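Long-range contacts in MMACHC-like protein (PDB 5UJC), which binds cobalamin and probably removes the upper ligand of cyanocobalamin and alkylcobalamins with the help of flavin or glutathione: residues A[28-33]-A[139-144]; A[56-61]-A[188-193]; A[117-122]-A[130-135]; A[144-149]-A[173-178]. All blocks are in the same frame, centred on the assembly; numbering follows the deposited sequence.

Interaction 1 of 4, residues A[28-33]-A[139-144]; sequences HMFKIG and HVAGAA
The imidazole of His28 lies flat over the methyl group of Ala143, whose CB sits 3.5 Å from the ring centroid and only 2° off the ring normal, a nearly ideal CH-pi contact. Because CG of His28 is anti to its carbonyl carbon, the ring reaches past the strand toward the turn, and a methyl is small enough for all five ring atoms to rest on it. A face of the ring is thus filled while its nitrogens stay available at the rim: NE2 bonds to Glu26, and ND1 is hydrogen-bonded to a water 2.7 Å away, and this water donates to Ala141 O. A second water donates to Ala141 O and to Met29 O, so Ala141 O, at the helix end, is gripped by two waters. Strand 25-31, an outer strand of the four-stranded antiparallel sheet, here meets the C-terminal end of helix 134-140, which closes in a Schellman motif; Gly142 takes the positive phi (81°), a conformation that favours glycine, and its N bonds back to His139 O. Ala141 presents its CB to the strand, 3.9 Å from Phe30 CB and 4.0 Å from Met29 O, so the small methyl lets the turn lie close to the strand backbone. Phe30 takes the crowded rotamer (chi1 66°), which carries its ring away from the turn toward Tyr35 and Val189; on the way its CD2 passes Val140 CG2 obliquely at 4.2 Å.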
loop_
_atom_site.group_PDB
_atom_site.type_symbol
_atom_site.label_atom_id
_atom_site.label_comp_id
_atom_site.label_asym_id
_atom_site.label_seq_id
_atom_site.Cartn_x
_atom_site.Cartn_y
_atom_site.Cartn_z
ATOM N N HIS A 28 8.990 -6.146 1.240
ATOM C CA HIS A 28 10.275 -5.563 0.900
ATOM C C HIS A 28 10.980 -5.111 2.186
ATOM O O HIS A 28 10.403 -4.381 2.996
ATOM C CB HIS A 28 10.073 -4.347 -0.010
ATOM C CG HIS A 28 9.354 -4.667 -1.274
ATOM N ND1 HIS A 28 10.001 -4.865 -2.457
ATOM C CD2 HIS A 28 8.037 -4.838 -1.531
ATOM C CE1 HIS A 28 9.114 -5.131 -3.402
ATOM N NE2 HIS A 28 7.918 -5.153 -2.852
ATOM N N MET A 29 12.222 -5.540 2.369
ATOM C CA MET A 29 12.974 -5.242 3.569
ATOM C C MET A 29 13.664 -3.885 3.450
ATOM O O MET A 29 14.162 -3.513 2.370
ATOM C CB MET A 29 13.990 -6.346 3.837
ATOM C CG MET A 29 14.617 -6.275 5.220
ATOM S SD MET A 29 15.518 -7.721 5.731
ATOM C CE MET A 29 16.903 -7.658 4.681
ATOM N N PHE A 30 13.737 -3.156 4.565
ATOM C CA PHE A 30 14.533 -1.944 4.614
ATOM C C PHE A 30 14.974 -1.629 6.017
ATOM O O PHE A 30 14.522 -2.260 6.967
ATOM C CB PHE A 30 13.772 -0.758 4.001
ATOM C CG PHE A 30 12.540 -0.325 4.780
ATOM C CD1 PHE A 30 11.340 -1.025 4.676
ATOM C CD2 PHE A 30 12.568 0.821 5.562
ATOM C CE1 PHE A 30 10.216 -0.609 5.378
ATOM C CE2 PHE A 30 11.448 1.251 6.234
ATOM C CZ PHE A 30 10.263 0.551 6.129
ATOM N N LYS A 31 15.921 -0.695 6.138
ATOM C CA LYS A 31 16.430 -0.286 7.433
ATOM C C LYS A 31 15.697 0.982 7.868
ATOM O O LYS A 31 15.518 1.892 7.081
ATOM C CB LYS A 31 17.939 -0.012 7.356
ATOM C CG LYS A 31 18.766 -1.221 6.966
ATOM C CD LYS A 31 20.246 -0.885 6.871
ATOM C CE LYS A 31 20.562 0.025 5.682
ATOM N NZ LYS A 31 21.973 -0.137 5.243
ATOM N N ILE A 32 15.379 1.095 9.143
ATOM C CA ILE A 32 14.718 2.287 9.628
ATOM C C ILE A 32 15.571 3.538 9.334
ATOM O O ILE A 32 15.030 4.587 8.999
ATOM C CB ILE A 32 14.399 2.193 11.147
ATOM C CG1 ILE A 32 13.305 1.146 11.414
ATOM C CG2 ILE A 32 13.989 3.554 11.708
ATOM C CD1 ILE A 32 11.963 1.459 10.785
ATOM N N GLY A 33 16.900 3.414 9.430
ATOM C CA GLY A 33 17.780 4.555 9.144
ATOM C C GLY A 33 17.594 5.123 7.734
ATOM O O GLY A 33 17.724 6.344 7.514
ATOM N N HIS A 139 10.065 3.807 -1.718
ATOM C CA HIS A 139 11.214 4.278 -2.484
ATOM C C HIS A 139 12.540 3.787 -1.852
ATOM O O HIS A 139 13.399 3.210 -2.542
ATOM C CB HIS A 139 11.181 5.799 -2.566
ATOM C CG HIS A 139 12.116 6.376 -3.583
ATOM N ND1 HIS A 139 11.729 6.644 -4.872
ATOM C CD2 HIS A 139 13.420 6.721 -3.500
ATOM C CE1 HIS A 139 12.748 7.150 -5.541
ATOM N NE2 HIS A 139 13.789 7.204 -4.729
ATOM N N VAL A 140 12.685 3.961 -0.533
ATOM C CA VAL A 140 13.914 3.565 0.098
ATOM C C VAL A 140 14.094 2.046 0.127
ATOM O O VAL A 140 15.231 1.554 0.134
ATOM C CB VAL A 140 14.110 4.176 1.501
ATOM C CG1 VAL A 140 14.023 5.710 1.446
ATOM C CG2 VAL A 140 13.165 3.590 2.529
ATOM N N ALA A 141 12.982 1.306 0.067
ATOM C CA ALA A 141 13.049 -0.175 0.007
ATOM C C ALA A 141 13.237 -0.694 -1.417
ATOM O O ALA A 141 13.408 -1.889 -1.621
ATOM C CB ALA A 141 11.819 -0.784 0.609
ATOM N N GLY A 142 13.145 0.201 -2.401
ATOM C CA GLY A 142 13.283 -0.178 -3.817
ATOM C C GLY A 142 12.033 -0.774 -4.433
ATOM O O GLY A 142 12.089 -1.305 -5.536
ATOM N N ALA A 143 10.920 -0.739 -3.709
ATOM C CA ALA A 143 9.673 -1.369 -4.180
ATOM C C ALA A 143 8.985 -0.619 -5.293
ATOM O O ALA A 143 8.418 -1.229 -6.199
ATOM C CB ALA A 143 8.705 -1.566 -3.025
ATOM N N ALA A 144 9.029 0.712 -5.230
ATOM C CA ALA A 144 8.316 1.553 -6.184
ATOM C C ALA A 144 8.954 2.915 -6.153
ATOM O O ALA A 144 9.283 3.416 -5.089
ATOM C CB ALA A 144 6.842 1.634 -5.808
HETATM O O HOH W 1 12.476 -4.014 -3.292
HETATM O O HOH W 2 14.522 -3.915 -0.201
#

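Interaction 2 of 4, residues A[56-61]-A[188-193]; sequences LLILST and SVLIFP
From its CB, which lies 4.4 Å from Leu190 CB, the side chain of Leu56 turns so that CG is anti to the carbonyl carbon (chi1 -71°). CG then skirts the ring of Phe192, and the tip CD1 comes to 4.0 Å from Phe192 CE2, the two groups crossing obliquely; the CD2 branch turns instead to Met29. On the same face Ile58 sends CD1 to 3.9 Å from Leu190 CD1. Beneath these side chains the strands 53-60 and 185-196 run antiparallel as the central pair of the four-stranded sheet. Leu56 with Leu190 and Ile58 with Ser188 are hydrogen-bonded pairs, each joined by two bonds; Ile58 N to Ser188 O, 2.8 Å long, points nearly along the C=O axis, whereas Ser188 N meets a lone pair of Ile58 O at a longer 3.2 Å. Between them Leu57 and Val189 form a non-hydrogen-bonded pair, where Val189 CA approaches Leu56 O to 3.2 Å in a CA-H...O contact. Leucine, isoleucine and phenylalanine suit the face carrying Leu56 and Leu190, because helices 5-18 and 93-109 cover it; Ser188, the polar exception there, has its OG bonded to His120. On the reverse face Leu57 CD1 reaches Val189 CG2 at 3.7 Å.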
loop_
_atom_site.group_PDB
_atom_site.type_symbol
_atom_site.label_atom_id
_atom_site.label_comp_id
_atom_site.label_asym_id
_atom_site.label_seq_id
_atom_site.Cartn_x
_atom_site.Cartn_y
_atom_site.Cartn_z
ATOM N N LEU A 56 9.891 -4.371 7.434
ATOM C CA LEU A 56 9.300 -4.969 6.227
ATOM C C LEU A 56 8.116 -4.151 5.786
ATOM O O LEU A 56 7.176 -3.948 6.546
ATOM C CB LEU A 56 8.845 -6.414 6.464
ATOM C CG LEU A 56 9.938 -7.452 6.633
ATOM C CD1 LEU A 56 9.291 -8.779 7.039
ATOM C CD2 LEU A 56 10.715 -7.629 5.340
ATOM N N LEU A 57 8.161 -3.717 4.540
ATOM C CA LEU A 57 7.038 -3.071 3.890
ATOM C C LEU A 57 6.198 -4.131 3.183
ATOM O O LEU A 57 6.706 -4.838 2.337
ATOM C CB LEU A 57 7.569 -2.055 2.874
ATOM C CG LEU A 57 6.542 -1.371 1.979
ATOM C CD1 LEU A 57 5.583 -0.519 2.796
ATOM C CD2 LEU A 57 7.230 -0.553 0.902
ATOM N N ILE A 58 4.898 -4.128 3.467
ATOM C CA ILE A 58 3.942 -5.045 2.847
ATOM C C ILE A 58 3.042 -4.223 1.928
ATOM O O ILE A 58 2.456 -3.206 2.351
ATOM C CB ILE A 58 3.069 -5.765 3.899
ATOM C CG1 ILE A 58 3.967 -6.600 4.866
ATOM C CG2 ILE A 58 2.049 -6.626 3.204
ATOM C CD1 ILE A 58 3.257 -7.147 6.094
ATOM N N LEU A 59 2.986 -4.617 0.662
ATOM C CA LEU A 59 2.077 -3.981 -0.283
ATOM C C LEU A 59 1.148 -4.997 -0.891
ATOM O O LEU A 59 1.419 -6.222 -0.842
ATOM C CB LEU A 59 2.828 -3.192 -1.322
ATOM C CG LEU A 59 3.790 -3.852 -2.241
ATOM C CD1 LEU A 59 3.046 -4.502 -3.396
ATOM C CD2 LEU A 59 4.805 -2.837 -2.797
ATOM N N SER A 60 0.013 -4.519 -1.372
ATOM C CA SER A 60 -0.943 -5.368 -2.084
ATOM C C SER A 60 -0.879 -5.129 -3.577
ATOM O O SER A 60 -0.687 -4.004 -4.032
ATOM C CB SER A 60 -2.358 -5.114 -1.562
ATOM O OG SER A 60 -2.722 -3.754 -1.643
ATOM N N THR A 61 -1.117 -6.189 -4.321
ATOM C CA THR A 61 -1.123 -6.148 -5.771
ATOM C C THR A 61 -2.573 -6.442 -6.219
ATOM O O THR A 61 -3.445 -6.606 -5.360
ATOM C CB THR A 61 -0.107 -7.147 -6.320
ATOM O OG1 THR A 61 -0.594 -8.476 -6.142
ATOM C CG2 THR A 61 1.237 -6.994 -5.582
ATOM N N SER A 188 1.117 -2.101 5.018
ATOM C CA SER A 188 1.621 -2.120 6.387
ATOM C C SER A 188 3.132 -2.132 6.409
ATOM O O SER A 188 3.782 -2.566 5.460
ATOM C CB SER A 188 1.099 -3.357 7.180
ATOM O OG SER A 188 -0.311 -3.421 7.198
ATOM N N VAL A 189 3.692 -1.654 7.511
ATOM C CA VAL A 189 5.086 -1.835 7.800
ATOM C C VAL A 189 5.221 -2.536 9.142
ATOM O O VAL A 189 4.571 -2.161 10.119
ATOM C CB VAL A 189 5.843 -0.489 7.838
ATOM C CG1 VAL A 189 7.222 -0.661 8.458
ATOM C CG2 VAL A 189 5.956 0.119 6.435
ATOM N N LEU A 190 6.028 -3.583 9.152
ATOM C CA LEU A 190 6.408 -4.304 10.363
ATOM C C LEU A 190 7.790 -3.859 10.782
ATOM O O LEU A 190 8.700 -3.809 9.953
ATOM C CB LEU A 190 6.426 -5.800 10.104
ATOM C CG LEU A 190 5.191 -6.429 9.490
ATOM C CD1 LEU A 190 5.426 -7.902 9.238
ATOM C CD2 LEU A 190 3.971 -6.234 10.321
ATOM N N ILE A 191 7.935 -3.479 12.041
ATOM C CA ILE A 191 9.230 -3.047 12.562
ATOM C C ILE A 191 9.645 -4.032 13.651
ATOM O O ILE A 191 8.854 -4.364 14.508
ATOM C CB ILE A 191 9.144 -1.623 13.139
ATOM C CG1 ILE A 191 8.607 -0.650 12.066
ATOM C CG2 ILE A 191 10.524 -1.160 13.652
ATOM C CD1 ILE A 191 8.387 0.778 12.553
ATOM N N PHE A 192 10.904 -4.478 13.594
ATOM C CA PHE A 192 11.444 -5.497 14.513
ATOM C C PHE A 192 12.553 -4.889 15.370
ATOM O O PHE A 192 13.725 -4.899 14.981
ATOM C CB PHE A 192 11.962 -6.664 13.712
ATOM C CG PHE A 192 10.903 -7.316 12.859
ATOM C CD1 PHE A 192 10.111 -8.323 13.371
ATOM C CD2 PHE A 192 10.667 -6.882 11.563
ATOM C CE1 PHE A 192 9.102 -8.878 12.603
ATOM C CE2 PHE A 192 9.651 -7.453 10.799
ATOM C CZ PHE A 192 8.878 -8.437 11.326
ATOM N N PRO A 193 12.187 -4.325 16.534
ATOM C CA PRO A 193 13.155 -3.509 17.264
ATOM C C PRO A 193 14.395 -4.257 17.729
ATOM O O PRO A 193 15.427 -3.620 17.972
ATOM C CB PRO A 193 12.345 -3.003 18.480
ATOM C CG PRO A 193 10.933 -3.056 18.039
ATOM C CD PRO A 193 10.843 -4.255 17.136
#

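Interaction 3 of 4, residues A[117-122]-A[130-135]; sequences EILHDY and PKILMQ
Leu119 stands across two side chains at about right angles: its CB meets CG2 of Ile132 at 3.9 Å, while its CD2 rests on the aliphatic part of Lys131, nearest to CD at 3.8 Å. The lysine chain bends at chi3 (84°), so its methylenes pass across the tip of the leucine and its ammonium end leads away from the strand. Ile132, branched at CB, also sets that atom 4.0 Å from Leu119 CD1. Farther along, Met134 bends at chi2 (-63°), its unbranched chain bringing CE end-on to the backbone, 3.4 Å from Asp121 N, while its CG packs against Asp121 CB at 3.9 Å. An alanine here would remove CG, SD and CE and would probably loosen the packing on the His120-Asp121 peptide, disturbing the backbone that binds cobalamin. A water donates to His120 O and accepts from Ile132 N at 3.0 Å. The carbonyls of Asp121 and Ile132 both accept from amide N62 of the bound cobalamin, and Met134 N donates to its O63, so strand end and helix start both contribute to the pocket wall. The contact joins the end of edge strand 117-120 to the start of helix 134-140, with strand 185-196 lying against both Ile132 and Met134.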
loop_
_atom_site.group_PDB
_atom_site.type_symbol
_atom_site.label_atom_id
_atom_site.label_comp_id
_atom_site.label_asym_id
_atom_site.label_seq_id
_atom_site.Cartn_x
_atom_site.Cartn_y
_atom_site.Cartn_z
ATOM N N GLU A 117 6.277 -4.295 15.860
ATOM C CA GLU A 117 5.224 -3.286 15.761
ATOM C C GLU A 117 4.659 -3.295 14.357
ATOM O O GLU A 117 5.371 -3.609 13.389
ATOM C CB GLU A 117 5.815 -1.902 16.047
ATOM C CG GLU A 117 6.465 -1.782 17.422
ATOM C CD GLU A 117 5.470 -1.926 18.567
ATOM O OE1 GLU A 117 4.284 -1.546 18.393
ATOM O OE2 GLU A 117 5.881 -2.385 19.649
ATOM N N ILE A 118 3.376 -2.991 14.241
ATOM C CA ILE A 118 2.717 -2.929 12.937
ATOM C C ILE A 118 2.102 -1.552 12.752
ATOM O O ILE A 118 1.363 -1.074 13.625
ATOM C CB ILE A 118 1.589 -4.010 12.771
ATOM C CG1 ILE A 118 2.087 -5.419 13.138
ATOM C CG2 ILE A 118 1.031 -3.937 11.338
ATOM C CD1 ILE A 118 1.073 -6.522 12.854
ATOM N N LEU A 119 2.444 -0.902 11.634
ATOM C CA LEU A 119 1.866 0.398 11.259
ATOM C C LEU A 119 1.201 0.249 9.915
ATOM O O LEU A 119 1.784 -0.302 9.010
ATOM C CB LEU A 119 2.991 1.463 11.158
ATOM C CG LEU A 119 3.667 1.821 12.479
ATOM C CD1 LEU A 119 4.804 2.807 12.224
ATOM C CD2 LEU A 119 2.666 2.419 13.477
ATOM N N HIS A 120 -0.017 0.759 9.785
ATOM C CA HIS A 120 -0.744 0.674 8.510
ATOM C C HIS A 120 -0.655 1.958 7.741
ATOM O O HIS A 120 -0.311 3.013 8.299
ATOM C CB HIS A 120 -2.199 0.325 8.777
ATOM C CG HIS A 120 -2.362 -0.876 9.625
ATOM N ND1 HIS A 120 -1.836 -2.107 9.280
ATOM C CD2 HIS A 120 -2.909 -1.027 10.853
ATOM C CE1 HIS A 120 -2.071 -2.968 10.262
ATOM N NE2 HIS A 120 -2.738 -2.341 11.217
ATOM N N ASP A 121 -0.990 1.909 6.461
ATOM C CA ASP A 121 -1.056 3.148 5.663
ATOM C C ASP A 121 -2.013 4.194 6.277
ATOM O O ASP A 121 -1.766 5.389 6.190
ATOM C CB ASP A 121 -1.444 2.836 4.198
ATOM C CG ASP A 121 -2.829 2.301 4.058
ATOM O OD1 ASP A 121 -3.134 1.276 4.688
ATOM O OD2 ASP A 121 -3.613 2.905 3.304
ATOM N N TYR A 122 -3.069 3.722 6.912
ATOM C CA TYR A 122 -4.072 4.580 7.517
ATOM C C TYR A 122 -3.823 4.894 8.986
ATOM O O TYR A 122 -4.618 5.619 9.594
ATOM C CB TYR A 122 -5.455 3.972 7.340
ATOM C CG TYR A 122 -5.616 2.567 7.854
ATOM C CD1 TYR A 122 -5.781 2.307 9.184
ATOM C CD2 TYR A 122 -5.530 1.498 6.999
ATOM C CE1 TYR A 122 -5.904 1.011 9.647
ATOM C CE2 TYR A 122 -5.651 0.197 7.453
ATOM C CZ TYR A 122 -5.910 -0.041 8.762
ATOM O OH TYR A 122 -6.078 -1.355 9.214
ATOM N N PRO A 130 -0.066 10.980 9.770
ATOM C CA PRO A 130 0.242 9.584 9.477
ATOM C C PRO A 130 1.448 9.105 10.264
ATOM O O PRO A 130 2.421 9.815 10.387
ATOM C CB PRO A 130 0.534 9.591 7.976
ATOM C CG PRO A 130 -0.185 10.782 7.467
ATOM C CD PRO A 130 -0.060 11.802 8.557
ATOM N N LYS A 131 1.357 7.898 10.812
ATOM C CA LYS A 131 2.456 7.349 11.582
ATOM C C LYS A 131 3.646 6.962 10.753
ATOM O O LYS A 131 4.773 6.964 11.269
ATOM C CB LYS A 131 1.993 6.167 12.420
ATOM C CG LYS A 131 0.956 6.538 13.454
ATOM C CD LYS A 131 0.897 5.548 14.612
ATOM C CE LYS A 131 1.953 5.865 15.658
ATOM N NZ LYS A 131 1.543 5.424 17.028
ATOM N N ILE A 132 3.427 6.569 9.496
ATOM C CA ILE A 132 4.531 6.235 8.610
ATOM C C ILE A 132 4.165 6.569 7.182
ATOM O O ILE A 132 2.996 6.417 6.775
ATOM C CB ILE A 132 4.972 4.770 8.777
ATOM C CG1 ILE A 132 6.367 4.557 8.150
ATOM C CG2 ILE A 132 3.941 3.809 8.202
ATOM C CD1 ILE A 132 7.013 3.273 8.580
ATOM N N LEU A 133 5.133 7.117 6.440
ATOM C CA LEU A 133 4.884 7.600 5.083
ATOM C C LEU A 133 5.243 6.515 4.093
ATOM O O LEU A 133 6.420 6.220 3.855
ATOM C CB LEU A 133 5.671 8.897 4.824
ATOM C CG LEU A 133 5.214 10.073 5.694
ATOM C CD1 LEU A 133 6.051 11.273 5.391
ATOM C CD2 LEU A 133 3.726 10.375 5.496
ATOM N N MET A 134 4.218 5.870 3.565
ATOM C CA MET A 134 4.398 4.639 2.797
ATOM C C MET A 134 5.126 4.804 1.479
ATOM O O MET A 134 5.900 3.932 1.074
ATOM C CB MET A 134 3.041 3.997 2.536
ATOM C CG MET A 134 2.402 3.444 3.743
ATOM S SD MET A 134 3.361 2.111 4.451
ATOM C CE MET A 134 2.261 1.553 5.725
ATOM N N GLN A 135 4.901 5.927 0.802
ATOM C CA GLN A 135 5.592 6.151 -0.479
ATOM C C GLN A 135 7.083 6.338 -0.267
ATOM O O GLN A 135 7.901 5.880 -1.067
ATOM C CB GLN A 135 4.983 7.333 -1.234
ATOM C CG GLN A 135 3.524 7.084 -1.589
ATOM C CD GLN A 135 2.764 8.356 -1.802
ATOM O OE1 GLN A 135 2.747 9.237 -0.933
ATOM N NE2 GLN A 135 2.137 8.485 -2.972
HETATM O O HOH W 3 0.611 5.738 8.684
#

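Interaction 4 of 4, residues A[144-149]-A[173-178]; sequences AFYYQP and GLSLHP
Strands 145-147 and 174-176 form a short antiparallel pair, their axes 4.5 Å apart at closest and their directions at 150°, with two hydrogen bonds each for Phe145-Leu176 and Tyr147-Leu174. The bond from Tyr147 N to Leu174 O is short, 2.8 Å, although the donor stands above the carbonyl plane. At the non-hydrogen-bonded pair Tyr146 faces Ser175. With CG anti to the backbone N (chi1 -180°), the Tyr146 ring runs along the partner strand and sets its edge against the Gly173-Leu174 peptide, CE1 lying 3.8 Å from Leu174 N, while CG of Gln148 covers one ring face. Glycine suits position 173, since a CB would clash with both Tyr147 O and this ring. Tyr146 OH bonds to the cobalamin and to a water that accepts from Gly173 N; a phenylalanine here would lose these hydroxyl bonds and would probably weaken the hold on the cobalamin. Ser175 OG donates to a second water, which reaches Ala144 O, and Ser175 N bonds to the cobalamin. On the reverse face Tyr147 crosses Leu176 at about a right angle, CE2 to CD1 4.0 Å, and its OH is bound by the amides of Ile208 and Leu209. This two-stranded sheet, part of the cobalamin pocket, lies between helix 134-140, which packs on Tyr146 and Ser175, and helix 212-225, which packs on Tyr147 and Leu174.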
loop_
_atom_site.group_PDB
_atom_site.type_symbol
_atom_site.label_atom_id
_atom_site.label_comp_id
_atom_site.label_asym_id
_atom_site.label_seq_id
_atom_site.Cartn_x
_atom_site.Cartn_y
_atom_site.Cartn_z
ATOM N N ALA A 144 9.029 0.712 -5.230
ATOM C CA ALA A 144 8.316 1.553 -6.184
ATOM C C ALA A 144 8.954 2.915 -6.153
ATOM O O ALA A 144 9.283 3.416 -5.089
ATOM C CB ALA A 144 6.842 1.634 -5.808
ATOM N N PHE A 145 9.115 3.519 -7.332
ATOM C CA PHE A 145 9.730 4.843 -7.459
ATOM C C PHE A 145 8.684 5.897 -7.096
ATOM O O PHE A 145 7.566 5.898 -7.622
ATOM C CB PHE A 145 10.228 5.049 -8.870
ATOM C CG PHE A 145 11.222 6.161 -8.996
ATOM C CD1 PHE A 145 10.817 7.489 -8.944
ATOM C CD2 PHE A 145 12.558 5.887 -9.158
ATOM C CE1 PHE A 145 11.745 8.508 -9.040
ATOM C CE2 PHE A 145 13.490 6.897 -9.234
ATOM C CZ PHE A 145 13.076 8.216 -9.182
ATOM N N TYR A 146 9.045 6.767 -6.177
ATOM C CA TYR A 146 8.147 7.789 -5.675
ATOM C C TYR A 146 8.398 9.113 -6.430
ATOM O O TYR A 146 9.456 9.751 -6.253
ATOM C CB TYR A 146 8.367 7.972 -4.163
ATOM C CG TYR A 146 7.500 9.010 -3.471
ATOM C CD1 TYR A 146 6.219 9.336 -3.940
ATOM C CD2 TYR A 146 7.924 9.582 -2.287
ATOM C CE1 TYR A 146 5.415 10.232 -3.258
ATOM C CE2 TYR A 146 7.136 10.500 -1.607
ATOM C CZ TYR A 146 5.875 10.827 -2.104
ATOM O OH TYR A 146 5.050 11.732 -1.437
ATOM N N TYR A 147 7.398 9.527 -7.211
ATOM C CA TYR A 147 7.444 10.752 -7.981
ATOM C C TYR A 147 6.828 11.886 -7.169
ATOM O O TYR A 147 5.596 11.912 -6.925
ATOM C CB TYR A 147 6.720 10.560 -9.327
ATOM C CG TYR A 147 7.444 9.609 -10.206
ATOM C CD1 TYR A 147 8.535 10.015 -10.943
ATOM C CD2 TYR A 147 7.083 8.270 -10.266
ATOM C CE1 TYR A 147 9.283 9.121 -11.655
ATOM C CE2 TYR A 147 7.815 7.357 -11.014
ATOM C CZ TYR A 147 8.936 7.781 -11.676
ATOM O OH TYR A 147 9.700 6.882 -12.394
ATOM N N GLN A 148 7.686 12.822 -6.736
ATOM C CA GLN A 148 7.271 13.861 -5.820
ATOM C C GLN A 148 7.171 15.195 -6.564
ATOM O O GLN A 148 8.093 15.554 -7.278
ATOM C CB GLN A 148 8.301 13.990 -4.705
ATOM C CG GLN A 148 8.498 12.703 -3.921
ATOM C CD GLN A 148 9.221 12.929 -2.613
ATOM O OE1 GLN A 148 8.774 13.703 -1.766
ATOM N NE2 GLN A 148 10.330 12.258 -2.439
ATOM N N PRO A 149 6.070 15.965 -6.352
ATOM C CA PRO A 149 5.939 17.216 -7.088
ATOM C C PRO A 149 7.124 18.168 -6.896
ATOM O O PRO A 149 7.528 18.857 -7.853
ATOM C CB PRO A 149 4.660 17.826 -6.517
ATOM C CG PRO A 149 3.842 16.647 -6.101
ATOM C CD PRO A 149 4.822 15.617 -5.636
ATOM N N GLY A 173 2.328 13.382 -4.265
ATOM C CA GLY A 173 3.086 12.530 -5.174
ATOM C C GLY A 173 2.468 11.163 -5.382
ATOM O O GLY A 173 1.469 10.793 -4.727
ATOM N N LEU A 174 3.133 10.393 -6.235
ATOM C CA LEU A 174 2.640 9.115 -6.729
ATOM C C LEU A 174 3.793 8.163 -6.877
ATOM O O LEU A 174 4.820 8.502 -7.480
ATOM C CB LEU A 174 1.969 9.283 -8.091
ATOM C CG LEU A 174 1.489 8.004 -8.793
ATOM C CD1 LEU A 174 0.334 7.363 -8.022
ATOM C CD2 LEU A 174 1.066 8.327 -10.216
ATOM N N SER A 175 3.617 6.945 -6.355
ATOM C CA SER A 175 4.595 5.863 -6.561
ATOM C C SER A 175 4.139 4.953 -7.672
ATOM O O SER A 175 2.944 4.643 -7.793
ATOM C CB SER A 175 4.765 5.035 -5.288
ATOM O OG SER A 175 5.251 5.831 -4.239
ATOM N N LEU A 176 5.105 4.466 -8.463
ATOM C CA LEU A 176 4.819 3.514 -9.521
ATOM C C LEU A 176 5.693 2.286 -9.394
ATOM O O LEU A 176 6.921 2.367 -9.271
ATOM C CB LEU A 176 4.987 4.164 -10.918
ATOM C CG LEU A 176 3.975 5.276 -11.252
ATOM C CD1 LEU A 176 4.376 6.015 -12.510
ATOM C CD2 LEU A 176 2.553 4.730 -11.373
ATOM N N HIS A 177 5.023 1.146 -9.395
ATOM C CA HIS A 177 5.622 -0.160 -9.201
ATOM C C HIS A 177 6.109 -0.712 -10.555
ATOM O O HIS A 177 5.466 -0.500 -11.575
ATOM C CB HIS A 177 4.543 -1.056 -8.593
ATOM C CG HIS A 177 5.025 -2.391 -8.120
ATOM N ND1 HIS A 177 5.346 -3.421 -8.971
ATOM C CD2 HIS A 177 5.194 -2.872 -6.869
ATOM C CE1 HIS A 177 5.727 -4.473 -8.263
ATOM N NE2 HIS A 177 5.635 -4.163 -6.983
ATOM N N PRO A 178 7.235 -1.433 -10.556
ATOM C CA PRO A 178 7.803 -1.896 -11.833
ATOM C C PRO A 178 6.970 -2.952 -12.585
ATOM O O PRO A 178 7.169 -3.162 -13.801
ATOM C CB PRO A 178 9.166 -2.464 -11.419
ATOM C CG PRO A 178 9.045 -2.780 -9.990
ATOM C CD PRO A 178 8.115 -1.757 -9.423
HETATM O O HOH W 4 7.325 4.390 -3.326
HETATM O O HOH W 5 3.277 14.119 -1.718
#

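Overall arrangement
From the N terminus, strand 25-31 enters interaction 1, whose loop closes only at the end of helix 134-140. Strand 53-60 opens interaction 2 before that closure, so the two cross, and interaction 2 closes last, at strand 185-196. Interaction 3, a short loop from strand 117-120 to the start of helix 134-140, nests inside both. Interaction 4 follows interactions 1 and 3 in series and nests inside interaction 2, sharing Ala144 with interaction 1. Thus interaction 2 builds the centre of the four-stranded sheet, interactions 1 and 3 tie its two outer strands to opposite ends of one helix, and Gln135 and His139 link that helix to the two-stranded sheet.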